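Local coordinates for protein esterase (Xanthomonas oryzae pv. oryzae, PDB 3H2G) that helps degrade rice cell walls during pathogenesis, acting as an esterase probably related to the secretory lipases of the alpha/beta-hydrolase clan, at residues A151-R156 with A191-E196. Sequence-based numbering, arbitrary orientation.
Sequences AMRAAR and AHLSKE
Two arginines one turn apart on helix 141-162, Arg-153 and Arg-156, both grip Glu-196, in the link between helix 177-192 and strand 198-205. The salt bridge is bidentate and side-on: Arg-153 NE donates to Glu-196 OE1 (2.8 Å) and Arg-153 NH2 to Glu-196 OE2 (2.9 Å). Each oxygen is met on its syn side, slightly out of the carboxylate plane, and the guanidinium and carboxylate planes are only 9° apart. The extended Glu-196 chain, CG anti to the backbone N (chi1 -179°), carries the carboxylate across to Arg-153. Asp-150 pairs with NH1, which probably helps hold the guanidinium in its rotation.

Arg-156 serves the backbone instead. Its NH1 donates almost straight (172°) to Glu-196 O at 2.9 Å, from above the carbonyl plane. A water accepts from Arg-156 NH1 and donates to Glu-196 OE1, which thus takes bonds from both the water and Arg-153 NE.

Van der Waals contact is slight: CD1 and CD2 of Leu-193 each lie 3.8 Å from Arg-153 NH2. Arginine's long chain and several N-H groups suit it to span from helix to link, bonds that tie the two together. Two positive charges nearby probably stabilise ionised Glu-196.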
loop_
_atom_site.group_PDB
_atom_site.type_symbol
_atom_site.label_atom_id
_atom_site.label_comp_id
_atom_site.label_asym_id
_atom_site.label_seq_id
_atom_site.Cartn_x
_atom_site.Cartn_y
_atom_site.Cartn_z
ATOM N N ALA A 151 -4.242 -13.216 -2.056
ATOM C CA ALA A 151 -2.809 -13.478 -2.134
ATOM C C ALA A 151 -2.435 -14.310 -0.912
ATOM O O ALA A 151 -1.626 -15.235 -0.999
ATOM C CB ALA A 151 -2.024 -12.166 -2.132
ATOM N N MET A 152 -3.031 -13.973 0.230
ATOM C CA MET A 152 -2.765 -14.697 1.465
ATOM C C MET A 152 -3.318 -16.118 1.374
ATOM O O MET A 152 -2.719 -17.062 1.890
ATOM C CB MET A 152 -3.386 -13.954 2.652
ATOM C CG MET A 152 -2.793 -12.574 2.877
ATOM S SD MET A 152 -3.444 -11.772 4.365
ATOM C CE MET A 152 -2.398 -12.458 5.561
ATOM N N ARG A 153 -4.462 -16.268 0.713
ATOM C CA ARG A 153 -5.061 -17.587 0.548
ATOM C C ARG A 153 -4.146 -18.466 -0.303
ATOM O O ARG A 153 -3.869 -19.613 0.050
ATOM C CB ARG A 153 -6.435 -17.464 -0.113
ATOM C CG ARG A 153 -7.496 -16.895 0.814
ATOM C CD ARG A 153 -8.790 -16.590 0.074
ATOM N NE ARG A 153 -9.885 -16.334 1.004
ATOM C CZ ARG A 153 -11.039 -15.766 0.667
ATOM N NH1 ARG A 153 -11.255 -15.381 -0.585
ATOM N NH2 ARG A 153 -11.984 -15.598 1.582
ATOM N N ALA A 154 -3.663 -17.917 -1.415
ATOM C CA ALA A 154 -2.778 -18.656 -2.311
ATOM C C ALA A 154 -1.433 -18.952 -1.649
ATOM O O ALA A 154 -0.886 -20.045 -1.796
ATOM C CB ALA A 154 -2.575 -17.875 -3.602
ATOM N N ALA A 155 -0.899 -17.976 -0.921
ATOM C CA ALA A 155 0.372 -18.163 -0.229
ATOM C C ALA A 155 0.256 -19.308 0.777
ATOM O O ALA A 155 1.192 -20.086 0.953
ATOM C CB ALA A 155 0.779 -16.875 0.486
ATOM N N ARG A 156 -0.890 -19.407 1.446
ATOM C CA ARG A 156 -1.095 -20.473 2.420
ATOM C C ARG A 156 -1.011 -21.845 1.755
ATOM O O ARG A 156 -0.600 -22.825 2.383
ATOM C CB ARG A 156 -2.446 -20.301 3.129
ATOM C CG ARG A 156 -2.375 -19.334 4.305
ATOM C CD ARG A 156 -3.735 -19.133 4.966
ATOM N NE ARG A 156 -3.610 -18.546 6.299
ATOM C CZ ARG A 156 -4.643 -18.182 7.052
ATOM N NH1 ARG A 156 -5.878 -18.343 6.604
ATOM N NH2 ARG A 156 -4.443 -17.672 8.260
ATOM N N ALA A 191 -15.005 -7.607 9.094
ATOM C CA ALA A 191 -16.413 -7.614 8.717
ATOM C C ALA A 191 -16.967 -8.930 8.165
ATOM O O ALA A 191 -18.176 -9.157 8.230
ATOM C CB ALA A 191 -16.676 -6.495 7.714
ATOM N N HIS A 192 -16.103 -9.802 7.647
ATOM C CA HIS A 192 -16.580 -11.046 7.040
ATOM C C HIS A 192 -15.746 -12.314 7.207
ATOM O O HIS A 192 -16.296 -13.419 7.216
ATOM C CB HIS A 192 -16.737 -10.850 5.524
ATOM C CG HIS A 192 -17.706 -9.779 5.132
ATOM N ND1 HIS A 192 -19.072 -9.939 5.229
ATOM C CD2 HIS A 192 -17.507 -8.544 4.614
ATOM C CE1 HIS A 192 -19.671 -8.849 4.786
ATOM N NE2 HIS A 192 -18.745 -7.987 4.407
ATOM N N LEU A 193 -14.428 -12.167 7.319
ATOM C CA LEU A 193 -13.547 -13.333 7.367
ATOM C C LEU A 193 -12.771 -13.609 8.655
ATOM O O LEU A 193 -11.677 -14.172 8.604
ATOM C CB LEU A 193 -12.555 -13.225 6.202
ATOM C CG LEU A 193 -13.161 -12.821 4.851
ATOM C CD1 LEU A 193 -12.053 -12.495 3.851
ATOM C CD2 LEU A 193 -14.044 -13.946 4.326
ATOM N N SER A 194 -13.332 -13.249 9.804
ATOM C CA SER A 194 -12.630 -13.459 11.066
ATOM C C SER A 194 -12.328 -14.924 11.389
ATOM O O SER A 194 -11.404 -15.210 12.146
ATOM C CB SER A 194 -13.404 -12.819 12.225
ATOM O OG SER A 194 -14.692 -13.383 12.371
ATOM N N LYS A 195 -13.091 -15.855 10.823
ATOM C CA LYS A 195 -12.824 -17.265 11.098
ATOM C C LYS A 195 -11.630 -17.761 10.282
ATOM O O LYS A 195 -10.804 -18.523 10.780
ATOM C CB LYS A 195 -14.044 -18.138 10.787
ATOM C CG LYS A 195 -13.785 -19.622 11.056
ATOM C CD LYS A 195 -14.985 -20.501 10.735
ATOM C CE LYS A 195 -14.664 -21.967 11.019
ATOM N NZ LYS A 195 -15.820 -22.877 10.782
ATOM N N GLU A 196 -11.540 -17.314 9.033
ATOM C CA GLU A 196 -10.456 -17.726 8.146
ATOM C C GLU A 196 -9.106 -17.103 8.503
ATOM O O GLU A 196 -8.064 -17.757 8.390
ATOM C CB GLU A 196 -10.809 -17.376 6.699
ATOM C CG GLU A 196 -9.754 -17.782 5.675
ATOM C CD GLU A 196 -10.200 -17.507 4.255
ATOM O OE1 GLU A 196 -9.423 -17.779 3.313
ATOM O OE2 GLU A 196 -11.335 -17.016 4.080
HETATM O O HOH W 1 -5.826 -17.575 10.918
HETATM O O HOH W 2 -6.976 -19.020 3.969
#